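Local coordinates for protein Ika8 (Synthetic construct, PDB 6G6O) that is a computationally designed, symmetrical eight-bladed beta-propeller built from WD40-type repeats, at residues G35-W40 / K78-G83. Numbering follows the deposited sequence.
Sequences GTIKVW and KVWYIG
T36 OG1 is hydrogen-bonded to both D34 OD1 and H14 ND1, just ahead of the strand whose first residue, I37, packs against the benzo ring of W80. That meeting and everything else between 35-40 and 78-83 is apolar. I37 comes in obliquely with its CG2 methyl, which sits 3.7 Å from W80 CZ2 and 3.8 Å from W80 CH2. The longer branch brings CD1 to 4.1 Å from W80 CZ2, so both arms of the isoleucine bear on the same corner of the indole. V39, whose side chain and that of W80 run toward each other from opposite directions, sets CG2 at the ring edge, near its plane, 4.0 Å from W80 CH2. In the propeller these are third strands of two successive blades, 37-41 and 77-81, meeting across the blade interface through buried side chains. The indole reaches over from the second blade with CG between the backbone N and the carbonyl carbon (chi1 41°); H51 stacks on it and NE1 makes a weak hydrogen bond to S70 OG, the Trp-Ser pairing familiar from WD40 repeats. A leucine in its place would probably leave H51 without its stacking partner and open a gap beside I37 CG2. Just beyond the strand end, I82 bends its terminal methyl inward (chi2 63°), and CD1 lies against both V39 branches, 3.6 Å from V39 CG1 and 3.8 Å from V39 CG2.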
loop_
_atom_site.group_PDB
_atom_site.type_symbol
_atom_site.label_atom_id
_atom_site.label_comp_id
_atom_site.label_asym_id
_atom_site.label_seq_id
_atom_site.Cartn_x
_atom_site.Cartn_y
_atom_site.Cartn_z
ATOM N N GLY A 35 6.187 -16.830 4.336
ATOM C CA GLY A 35 7.431 -16.409 3.735
ATOM C C GLY A 35 7.558 -16.691 2.257
ATOM O O GLY A 35 8.541 -16.260 1.643
ATOM N N THR A 36 6.595 -17.391 1.664
ATOM C CA THR A 36 6.688 -17.785 0.267
ATOM C C THR A 36 6.326 -16.620 -0.644
ATOM O O THR A 36 5.337 -15.919 -0.411
ATOM C CB THR A 36 5.769 -18.976 -0.009
ATOM O OG1 THR A 36 4.428 -18.646 0.375
ATOM C CG2 THR A 36 6.229 -20.193 0.778
ATOM N N ILE A 37 7.136 -16.415 -1.679
ATOM C CA ILE A 37 6.876 -15.424 -2.715
ATOM C C ILE A 37 6.735 -16.164 -4.037
ATOM O O ILE A 37 7.565 -17.020 -4.365
ATOM C CB ILE A 37 7.995 -14.369 -2.793
ATOM C CG1 ILE A 37 8.165 -13.670 -1.443
ATOM C CG2 ILE A 37 7.700 -13.352 -3.885
ATOM C CD1 ILE A 37 9.077 -12.467 -1.492
ATOM N N LYS A 38 5.685 -15.843 -4.789
ATOM C CA LYS A 38 5.410 -16.491 -6.063
ATOM C C LYS A 38 5.247 -15.441 -7.151
ATOM O O LYS A 38 4.659 -14.381 -6.921
ATOM C CB LYS A 38 4.153 -17.365 -5.981
ATOM C CG LYS A 38 4.340 -18.633 -5.163
ATOM C CD LYS A 38 3.014 -19.341 -4.933
ATOM C CE LYS A 38 3.203 -20.639 -4.160
ATOM N NZ LYS A 38 3.937 -21.659 -4.959
ATOM N N VAL A 39 5.773 -15.743 -8.335
ATOM C CA VAL A 39 5.720 -14.851 -9.489
ATOM C C VAL A 39 4.796 -15.476 -10.524
ATOM O O VAL A 39 5.030 -16.605 -10.973
ATOM C CB VAL A 39 7.119 -14.603 -10.074
ATOM C CG1 VAL A 39 7.040 -13.654 -11.256
ATOM C CG2 VAL A 39 8.052 -14.059 -9.000
ATOM N N TRP A 40 3.754 -14.744 -10.909
ATOM C CA TRP A 40 2.715 -15.258 -11.788
ATOM C C TRP A 40 2.788 -14.606 -13.161
ATOM O O TRP A 40 3.265 -13.477 -13.311
ATOM C CB TRP A 40 1.324 -15.023 -11.190
ATOM C CG TRP A 40 1.183 -15.487 -9.777
ATOM C CD1 TRP A 40 1.199 -14.712 -8.656
ATOM C CD2 TRP A 40 0.995 -16.836 -9.332
ATOM N NE1 TRP A 40 1.037 -15.495 -7.539
ATOM C CE2 TRP A 40 0.911 -16.802 -7.928
ATOM C CE3 TRP A 40 0.891 -18.067 -9.985
ATOM C CZ2 TRP A 40 0.727 -17.952 -7.164
ATOM C CZ3 TRP A 40 0.711 -19.207 -9.226
ATOM C CH2 TRP A 40 0.632 -19.142 -7.830
ATOM N N LYS A 78 14.966 -7.740 0.779
ATOM C CA LYS A 78 15.672 -8.378 -0.320
ATOM C C LYS A 78 15.327 -7.694 -1.633
ATOM O O LYS A 78 14.190 -7.261 -1.842
ATOM C CB LYS A 78 15.342 -9.874 -0.392
ATOM C CG LYS A 78 15.754 -10.638 0.857
ATOM C CD LYS A 78 15.350 -12.105 0.802
ATOM C CE LYS A 78 16.175 -12.880 -0.212
ATOM N NZ LYS A 78 15.966 -14.349 -0.082
ATOM N N VAL A 79 16.326 -7.593 -2.506
ATOM C CA VAL A 79 16.194 -6.994 -3.830
ATOM C C VAL A 79 16.630 -8.043 -4.843
ATOM O O VAL A 79 17.768 -8.527 -4.786
ATOM C CB VAL A 79 17.041 -5.718 -3.962
ATOM C CG1 VAL A 79 16.932 -5.145 -5.362
ATOM C CG2 VAL A 79 16.624 -4.692 -2.918
ATOM N N TRP A 80 15.736 -8.403 -5.761
ATOM C CA TRP A 80 16.036 -9.506 -6.660
ATOM C C TRP A 80 15.426 -9.267 -8.035
ATOM O O TRP A 80 14.517 -8.452 -8.209
ATOM C CB TRP A 80 15.560 -10.850 -6.085
ATOM C CG TRP A 80 14.222 -10.826 -5.409
ATOM C CD1 TRP A 80 13.936 -10.336 -4.168
ATOM C CD2 TRP A 80 12.993 -11.353 -5.924
ATOM N NE1 TRP A 80 12.602 -10.508 -3.886
ATOM C CE2 TRP A 80 12.001 -11.132 -4.948
ATOM C CE3 TRP A 80 12.633 -11.983 -7.121
ATOM C CZ2 TRP A 80 10.674 -11.517 -5.130
ATOM C CZ3 TRP A 80 11.316 -12.366 -7.301
ATOM C CH2 TRP A 80 10.353 -12.131 -6.310
ATOM N N TYR A 81 15.955 -10.004 -9.010
ATOM C CA TYR A 81 15.528 -9.901 -10.399
ATOM C C TYR A 81 14.243 -10.694 -10.612
ATOM O O TYR A 81 14.153 -11.860 -10.218
ATOM C CB TYR A 81 16.637 -10.420 -11.315
ATOM C CG TYR A 81 16.423 -10.175 -12.790
ATOM C CD1 TYR A 81 16.022 -8.933 -13.260
ATOM C CD2 TYR A 81 16.646 -11.186 -13.717
ATOM C CE1 TYR A 81 15.833 -8.709 -14.610
ATOM C CE2 TYR A 81 16.462 -10.970 -15.067
ATOM C CZ TYR A 81 16.055 -9.732 -15.507
ATOM O OH TYR A 81 15.872 -9.515 -16.852
ATOM N N ILE A 82 13.251 -10.061 -11.240
ATOM C CA ILE A 82 11.962 -10.722 -11.425
ATOM C C ILE A 82 12.085 -11.919 -12.361
ATOM O O ILE A 82 11.363 -12.912 -12.207
ATOM C CB ILE A 82 10.913 -9.711 -11.929
ATOM C CG1 ILE A 82 9.518 -10.338 -11.923
ATOM C CG2 ILE A 82 11.268 -9.197 -13.315
ATOM C CD1 ILE A 82 9.043 -10.731 -10.549
ATOM N N GLY A 83 13.006 -11.863 -13.326
ATOM C CA GLY A 83 13.109 -12.934 -14.301
ATOM C C GLY A 83 13.739 -14.196 -13.752
ATOM O O GLY A 83 13.371 -15.302 -14.159
#